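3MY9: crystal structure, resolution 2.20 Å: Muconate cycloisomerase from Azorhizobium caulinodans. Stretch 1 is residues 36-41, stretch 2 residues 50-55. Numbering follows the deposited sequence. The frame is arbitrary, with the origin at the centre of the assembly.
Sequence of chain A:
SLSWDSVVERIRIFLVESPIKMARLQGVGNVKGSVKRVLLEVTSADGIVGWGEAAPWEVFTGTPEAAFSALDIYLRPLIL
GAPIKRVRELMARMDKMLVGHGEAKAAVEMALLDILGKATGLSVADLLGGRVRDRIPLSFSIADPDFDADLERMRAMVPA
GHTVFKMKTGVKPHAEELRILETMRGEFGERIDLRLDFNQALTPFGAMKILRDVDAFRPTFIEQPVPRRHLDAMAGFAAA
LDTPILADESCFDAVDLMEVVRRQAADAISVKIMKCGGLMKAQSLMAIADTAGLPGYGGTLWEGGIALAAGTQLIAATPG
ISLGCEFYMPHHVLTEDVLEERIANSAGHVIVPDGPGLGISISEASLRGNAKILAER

Stretch 1 36-41: KRVLLE
Stretch 2, residues 50-55: GWGEAA

Strands running through residues 36-41 and 50-53 are antiparallel neighbours in one sheet. Their N-to-C directions differ by 157°, and their axes approach to 4.7 Å. All residues have extended torsions, with phi from -98° to -140° and psi from 109° to 161°. The register pairs Leu39 with Glu53 (CA to CA 4.5 Å), Leu40 with Gly52 (CA to CA 5.1 Å) and Glu41 with Trp51 (CA to CA 4.8 Å).

Leu40 and Gly52 form a hydrogen-bonded pair. Leu40 N donates to Gly52 O at 2.9 Å, and Gly52 N donates to Leu40 O at 3.0 Å. Both bonds are nearly straight. Further along, Ala54 N donates to Val38 O at 3.0 Å. Leu39-Glu53 and Glu41-Trp51 are non-hydrogen-bonded pairs, where CA-H groups face carbonyls instead: Trp51 CA lies 3.4 Å from Leu40 O, and Glu41 CA lies 3.5 Å from Gly50 O.

Side chains alternate between the faces. Leu39, Glu41, Trp51 and Glu53 share one face. Trp51 has chi1 m and chi2 85°, which turns one face of its ring toward Glu41. The Glu41 side chain, with chi1 and chi2 both t, passes over the ring: CB sits 3.7 Å from the centroid of the six-membered ring of Trp51, almost on its normal, in a CH-pi contact. Leu39 (m, t) meets the ring edge, with CB 4.1 Å from Trp51 CZ3.

Arg37 (m, t, p; chi4 -165°) reaches Glu53 (t, t; chi3 28°) in a salt bridge. Arg37 NE donates to Glu53 OE2 at 2.8 Å, and Arg37 NH2 to Glu53 OE1 at 3.2 Å. The carboxylate thus meets the guanidinium at its edge through two nitrogens.

Val38 (t), Leu40 (t, p) and Ala54 point to the other face. Val38 CB and Ala54 CB pack at 4.0 Å. Lys36 is modelled only to CB and makes no contact here.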

# COMPACT_ATOMS: atom_id res chain seq x y z
N LYS A 36 -36.56 -31.00 11.75
CA LYS A 36 -37.51 -30.11 12.39
C LYS A 36 -37.42 -28.73 11.73
O LYS A 36 -36.34 -28.28 11.34
CB LYS A 36 -37.25 -30.03 13.90
N ARG A 37 -38.57 -28.07 11.61
CA ARG A 37 -38.68 -26.80 10.90
C ARG A 37 -39.54 -25.81 11.69
O ARG A 37 -40.54 -26.20 12.29
CB ARG A 37 -39.30 -27.02 9.52
CG ARG A 37 -38.56 -28.04 8.62
CD ARG A 37 -39.47 -28.61 7.56
NE ARG A 37 -40.01 -27.56 6.70
CZ ARG A 37 -41.04 -27.70 5.86
NH1 ARG A 37 -41.67 -28.86 5.75
NH2 ARG A 37 -41.44 -26.66 5.13
N VAL A 38 -39.14 -24.55 11.69
CA VAL A 38 -39.90 -23.49 12.35
C VAL A 38 -40.69 -22.74 11.29
O VAL A 38 -40.11 -22.12 10.38
CB VAL A 38 -38.97 -22.47 13.07
CG1 VAL A 38 -39.74 -21.73 14.16
CG2 VAL A 38 -37.73 -23.16 13.65
N LEU A 39 -42.01 -22.80 11.39
CA LEU A 39 -42.90 -22.09 10.49
C LEU A 39 -43.66 -21.04 11.28
O LEU A 39 -44.08 -21.28 12.41
CB LEU A 39 -43.87 -23.05 9.81
CG LEU A 39 -43.31 -24.41 9.42
CD1 LEU A 39 -44.45 -25.33 9.04
CD2 LEU A 39 -42.28 -24.27 8.29
N LEU A 40 -43.83 -19.88 10.67
CA LEU A 40 -44.50 -18.74 11.28
C LEU A 40 -45.67 -18.36 10.39
O LEU A 40 -45.50 -18.20 9.18
CB LEU A 40 -43.52 -17.55 11.36
CG LEU A 40 -44.06 -16.17 11.74
CD1 LEU A 40 -44.27 -16.06 13.25
CD2 LEU A 40 -43.10 -15.08 11.24
N GLU A 41 -46.84 -18.22 10.99
CA GLU A 41 -48.00 -17.75 10.27
C GLU A 41 -48.38 -16.39 10.83
O GLU A 41 -48.65 -16.26 12.02
CB GLU A 41 -49.18 -18.72 10.44
CG GLU A 41 -50.43 -18.34 9.64
CD GLU A 41 -51.73 -18.90 10.23
OE1 GLU A 41 -51.87 -18.90 11.47
OE2 GLU A 41 -52.61 -19.33 9.45
N GLY A 50 -50.05 -14.77 5.84
CA GLY A 50 -48.75 -14.95 5.20
C GLY A 50 -47.85 -15.88 5.98
O GLY A 50 -47.95 -15.97 7.20
N TRP A 51 -46.97 -16.57 5.27
CA TRP A 51 -46.12 -17.58 5.90
C TRP A 51 -44.64 -17.26 5.75
O TRP A 51 -44.20 -16.68 4.75
CB TRP A 51 -46.42 -18.97 5.32
CG TRP A 51 -47.77 -19.52 5.79
CD1 TRP A 51 -48.99 -19.27 5.25
CD2 TRP A 51 -47.99 -20.41 6.89
NE1 TRP A 51 -49.96 -19.96 5.94
CE2 TRP A 51 -49.37 -20.67 6.95
CE3 TRP A 51 -47.15 -21.03 7.82
CZ2 TRP A 51 -49.94 -21.49 7.92
CZ3 TRP A 51 -47.70 -21.87 8.77
CH2 TRP A 51 -49.09 -22.08 8.82
N GLY A 52 -43.88 -17.62 6.77
CA GLY A 52 -42.43 -17.58 6.74
C GLY A 52 -41.87 -18.85 7.36
O GLY A 52 -42.57 -19.56 8.09
N GLU A 53 -40.62 -19.12 7.06
CA GLU A 53 -39.94 -20.31 7.56
C GLU A 53 -38.53 -19.92 7.93
O GLU A 53 -37.87 -19.23 7.17
CB GLU A 53 -39.93 -21.41 6.48
CG GLU A 53 -38.98 -22.56 6.75
CD GLU A 53 -39.40 -23.85 6.06
OE1 GLU A 53 -40.05 -23.77 4.99
OE2 GLU A 53 -39.07 -24.94 6.58
N ALA A 54 -38.10 -20.36 9.11
CA ALA A 54 -36.73 -20.19 9.56
C ALA A 54 -35.96 -21.48 9.30
O ALA A 54 -36.21 -22.50 9.94
CB ALA A 54 -36.70 -19.83 11.06
N ALA A 55 -35.06 -21.43 8.33
CA ALA A 55 -34.22 -22.56 8.00
C ALA A 55 -32.81 -22.28 8.51
O ALA A 55 -32.17 -21.34 8.05
CB ALA A 55 -34.19 -22.77 6.50